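Local coordinates for putative rRNA methylase (Clostridium thermocellum ATCC 27405, PDB 3EEY), which binds S-adenosylmethionine and is probably a methyltransferase, with ribosomal RNA as its putative substrate, at residues Q120-A125 against E151-F156. Sequence-based numbering, arbitrary orientation.
Sequences QALSKA and EKVLEF
Leu122 meets Val153 and Phe156 in a small apolar contact between two helices. Leu122 CD1 lies 3.9 Å from Val153 CG1, and the two side chains cross at about a right angle. The far end of the Phe156 ring reaches helix 115-128: its CE2 is 4.1 Å from Leu122 CB. Phe156 CG stands anti to the backbone N (chi1 166°), which carries the ring across the gap between the helices.

One polar atom borders the ring. Ser123 OG comes within 3.8 Å of Phe156 CZ, approaching obliquely in a van der Waals contact. Its hydrogen bond goes to Ile119 O, one turn earlier in its own helix. No hydrogen bond joins the two segments.

The segment axes come no closer than 11.6 Å and run at 34° to each other. The wide gap is bridged mainly by the side chains of Leu122 and Phe156. Ile119 and Met126 of helix 115-128 also touch Phe156. Beneath, Leu122 packs on Phe99 of strand 94-101 and on Ile135 and Val137 of strand 133-139. The contact thus joins two neighbouring helices over the sheet of this Rossmann-like methyltransferase fold, with the Leu122 side chain about 11 Å from the bound S-adenosylmethionine.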
ATOM      1  N   GLN A 120      -5.289  20.685  10.172  1.00 35.84           N
ATOM      2  CA  GLN A 120      -4.531  21.294  11.271  1.00 35.18           C
ATOM      3  C   GLN A 120      -3.774  20.261  12.101  1.00 34.16           C
ATOM      4  O   GLN A 120      -2.572  20.412  12.318  1.00 32.25           O
ATOM      5  CB  GLN A 120      -5.458  22.052  12.212  1.00 42.94           C
ATOM      6  CG  GLN A 120      -5.727  23.481  11.867  1.00 59.40           C
ATOM      7  CD  GLN A 120      -6.357  24.194  13.032  1.00 70.41           C
ATOM      8  OE1 GLN A 120      -5.694  24.454  14.042  1.00 70.05           O
ATOM      9  NE2 GLN A 120      -7.651  24.494  12.918  1.00 66.28           N
ATOM     10  N   ALA A 121      -4.482  19.225  12.565  1.00 29.25           N
ATOM     11  CA  ALA A 121      -3.870  18.136  13.354  1.00 29.42           C
ATOM     12  C   ALA A 121      -2.797  17.395  12.587  1.00 35.98           C
ATOM     13  O   ALA A 121      -1.780  17.013  13.172  1.00 38.20           O
ATOM     14  CB  ALA A 121      -4.906  17.167  13.821  1.00 29.57           C
ATOM     15  N   LEU A 122      -3.025  17.186  11.287  1.00 34.04           N
ATOM     16  CA  LEU A 122      -2.021  16.565  10.423  1.00 33.24           C
ATOM     17  C   LEU A 122      -0.742  17.394  10.318  1.00 29.55           C
ATOM     18  O   LEU A 122       0.341  16.833  10.333  1.00 33.01           O
ATOM     19  CB  LEU A 122      -2.580  16.264   9.034  1.00 33.54           C
ATOM     20  CG  LEU A 122      -3.537  15.080   8.908  1.00 35.42           C
ATOM     21  CD1 LEU A 122      -4.288  15.149   7.587  1.00 35.89           C
ATOM     22  CD2 LEU A 122      -2.805  13.759   9.056  1.00 29.88           C
ATOM     23  N   SER A 123      -0.874  18.715  10.220  1.00 33.53           N
ATOM     24  CA  SER A 123       0.291  19.620  10.248  1.00 40.66           C
ATOM     25  C   SER A 123       1.043  19.529  11.572  1.00 40.00           C
ATOM     26  O   SER A 123       2.275  19.482  11.583  1.00 44.04           O
ATOM     27  CB  SER A 123      -0.125  21.076  10.025  1.00 34.88           C
ATOM     28  OG  SER A 123      -1.165  21.168   9.069  1.00 56.59           O
ATOM     29  N   LYS A 124       0.290  19.512  12.674  1.00 42.27           N
ATOM     30  CA  LYS A 124       0.854  19.424  14.021  1.00 38.35           C
ATOM     31  C   LYS A 124       1.565  18.094  14.222  1.00 42.22           C
ATOM     32  O   LYS A 124       2.674  18.052  14.760  1.00 42.43           O
ATOM     33  CB  LYS A 124      -0.232  19.611  15.098  1.00 45.02           C
ATOM     34  CG  LYS A 124      -0.941  20.976  15.127  1.00 44.13           C
ATOM     35  CD  LYS A 124       0.030  22.152  14.997  1.00 61.16           C
ATOM     36  CE  LYS A 124      -0.570  23.493  15.425  1.00 62.59           C
ATOM     37  NZ  LYS A 124      -2.059  23.549  15.423  1.00 74.73           N
ATOM     38  N   ALA A 125       0.925  17.015  13.777  1.00 40.83           N
ATOM     39  CA  ALA A 125       1.501  15.678  13.855  1.00 33.44           C
ATOM     40  C   ALA A 125       2.764  15.567  13.010  1.00 39.15           C
ATOM     41  O   ALA A 125       3.736  14.949  13.442  1.00 33.66           O
ATOM     42  CB  ALA A 125       0.487  14.632  13.435  1.00 33.28           C
ATOM     43  N   GLU A 151     -11.905  14.355   0.250  1.00 30.50           N
ATOM     44  CA  GLU A 151     -11.434  15.190  -0.853  1.00 31.47           C
ATOM     45  C   GLU A 151     -10.453  16.271  -0.406  1.00 32.47           C
ATOM     46  O   GLU A 151      -9.394  16.422  -1.006  1.00 45.65           O
ATOM     47  CB  GLU A 151     -12.625  15.811  -1.595  1.00 46.78           C
ATOM     48  CG  GLU A 151     -13.459  14.812  -2.384  1.00 56.10           C
ATOM     49  CD  GLU A 151     -12.809  14.421  -3.697  1.00 84.64           C
ATOM     50  OE1 GLU A 151     -12.885  15.214  -4.665  1.00 85.24           O
ATOM     51  OE2 GLU A 151     -12.226  13.317  -3.759  1.00 90.07           O
ATOM     52  N   LYS A 152     -10.785  16.987   0.666  1.00 33.03           N
ATOM     53  CA  LYS A 152      -9.921  18.053   1.158  1.00 25.06           C
ATOM     54  C   LYS A 152      -8.625  17.556   1.799  1.00 32.29           C
ATOM     55  O   LYS A 152      -7.562  18.115   1.520  1.00 34.60           O
ATOM     56  CB  LYS A 152     -10.680  18.997   2.100  1.00 34.91           C
ATOM     57  CG  LYS A 152     -11.723  19.834   1.390  1.00 47.12           C
ATOM     58  CD  LYS A 152     -12.486  20.743   2.336  1.00 59.94           C
ATOM     59  CE  LYS A 152     -13.588  21.493   1.586  1.00 59.91           C
ATOM     60  NZ  LYS A 152     -14.461  22.278   2.505  1.00 57.29           N
ATOM     61  N   VAL A 153      -8.711  16.515   2.640  1.00 25.39           N
ATOM     62  CA  VAL A 153      -7.532  15.926   3.279  1.00 30.21           C
ATOM     63  C   VAL A 153      -6.519  15.426   2.243  1.00 29.43           C
ATOM     64  O   VAL A 153      -5.319  15.702   2.353  1.00 34.49           O
ATOM     65  CB  VAL A 153      -7.907  14.782   4.279  1.00 31.72           C
ATOM     66  CG1 VAL A 153      -6.688  13.987   4.693  1.00 35.78           C
ATOM     67  CG2 VAL A 153      -8.587  15.349   5.516  1.00 37.99           C
ATOM     68  N   LEU A 154      -7.015  14.705   1.241  1.00 25.31           N
ATOM     69  CA  LEU A 154      -6.187  14.221   0.145  1.00 27.03           C
ATOM     70  C   LEU A 154      -5.586  15.346  -0.703  1.00 30.46           C
ATOM     71  O   LEU A 154      -4.425  15.265  -1.101  1.00 34.31           O
ATOM     72  CB  LEU A 154      -6.959  13.220  -0.732  1.00 30.69           C
ATOM     73  CG  LEU A 154      -7.227  11.825  -0.141  1.00 38.32           C
ATOM     74  CD1 LEU A 154      -8.158  10.998  -1.026  1.00 28.14           C
ATOM     75  CD2 LEU A 154      -5.942  11.048   0.121  1.00 30.00           C
ATOM     76  N   GLU A 155      -6.365  16.397  -0.947  1.00 30.09           N
ATOM     77  CA  GLU A 155      -5.868  17.571  -1.676  1.00 35.80           C
ATOM     78  C   GLU A 155      -4.770  18.289  -0.896  1.00 34.66           C
ATOM     79  O   GLU A 155      -3.794  18.749  -1.484  1.00 41.77           O
ATOM     80  CB  GLU A 155      -7.006  18.540  -2.018  1.00 31.49           C
ATOM     81  CG  GLU A 155      -6.652  19.522  -3.123  1.00 58.29           C
ATOM     82  CD  GLU A 155      -7.609  20.699  -3.205  1.00 76.05           C
ATOM     83  OE1 GLU A 155      -8.657  20.678  -2.524  1.00 75.01           O
ATOM     84  OE2 GLU A 155      -7.309  21.652  -3.955  1.00 85.43           O
ATOM     85  N   PHE A 156      -4.934  18.374   0.423  1.00 35.99           N
ATOM     86  CA  PHE A 156      -3.887  18.889   1.297  1.00 37.56           C
ATOM     87  C   PHE A 156      -2.622  18.030   1.263  1.00 32.86           C
ATOM     88  O   PHE A 156      -1.509  18.554   1.156  1.00 38.15           O
ATOM     89  CB  PHE A 156      -4.386  19.036   2.748  1.00 36.97           C
ATOM     90  CG  PHE A 156      -3.275  19.246   3.755  1.00 28.83           C
ATOM     91  CD1 PHE A 156      -2.578  20.455   3.806  1.00 28.07           C
ATOM     92  CD2 PHE A 156      -2.923  18.232   4.646  1.00 37.73           C
ATOM     93  CE1 PHE A 156      -1.551  20.656   4.722  1.00 34.95           C
ATOM     94  CE2 PHE A 156      -1.891  18.412   5.566  1.00 25.72           C
ATOM     95  CZ  PHE A 156      -1.203  19.628   5.609  1.00 38.62           C
TER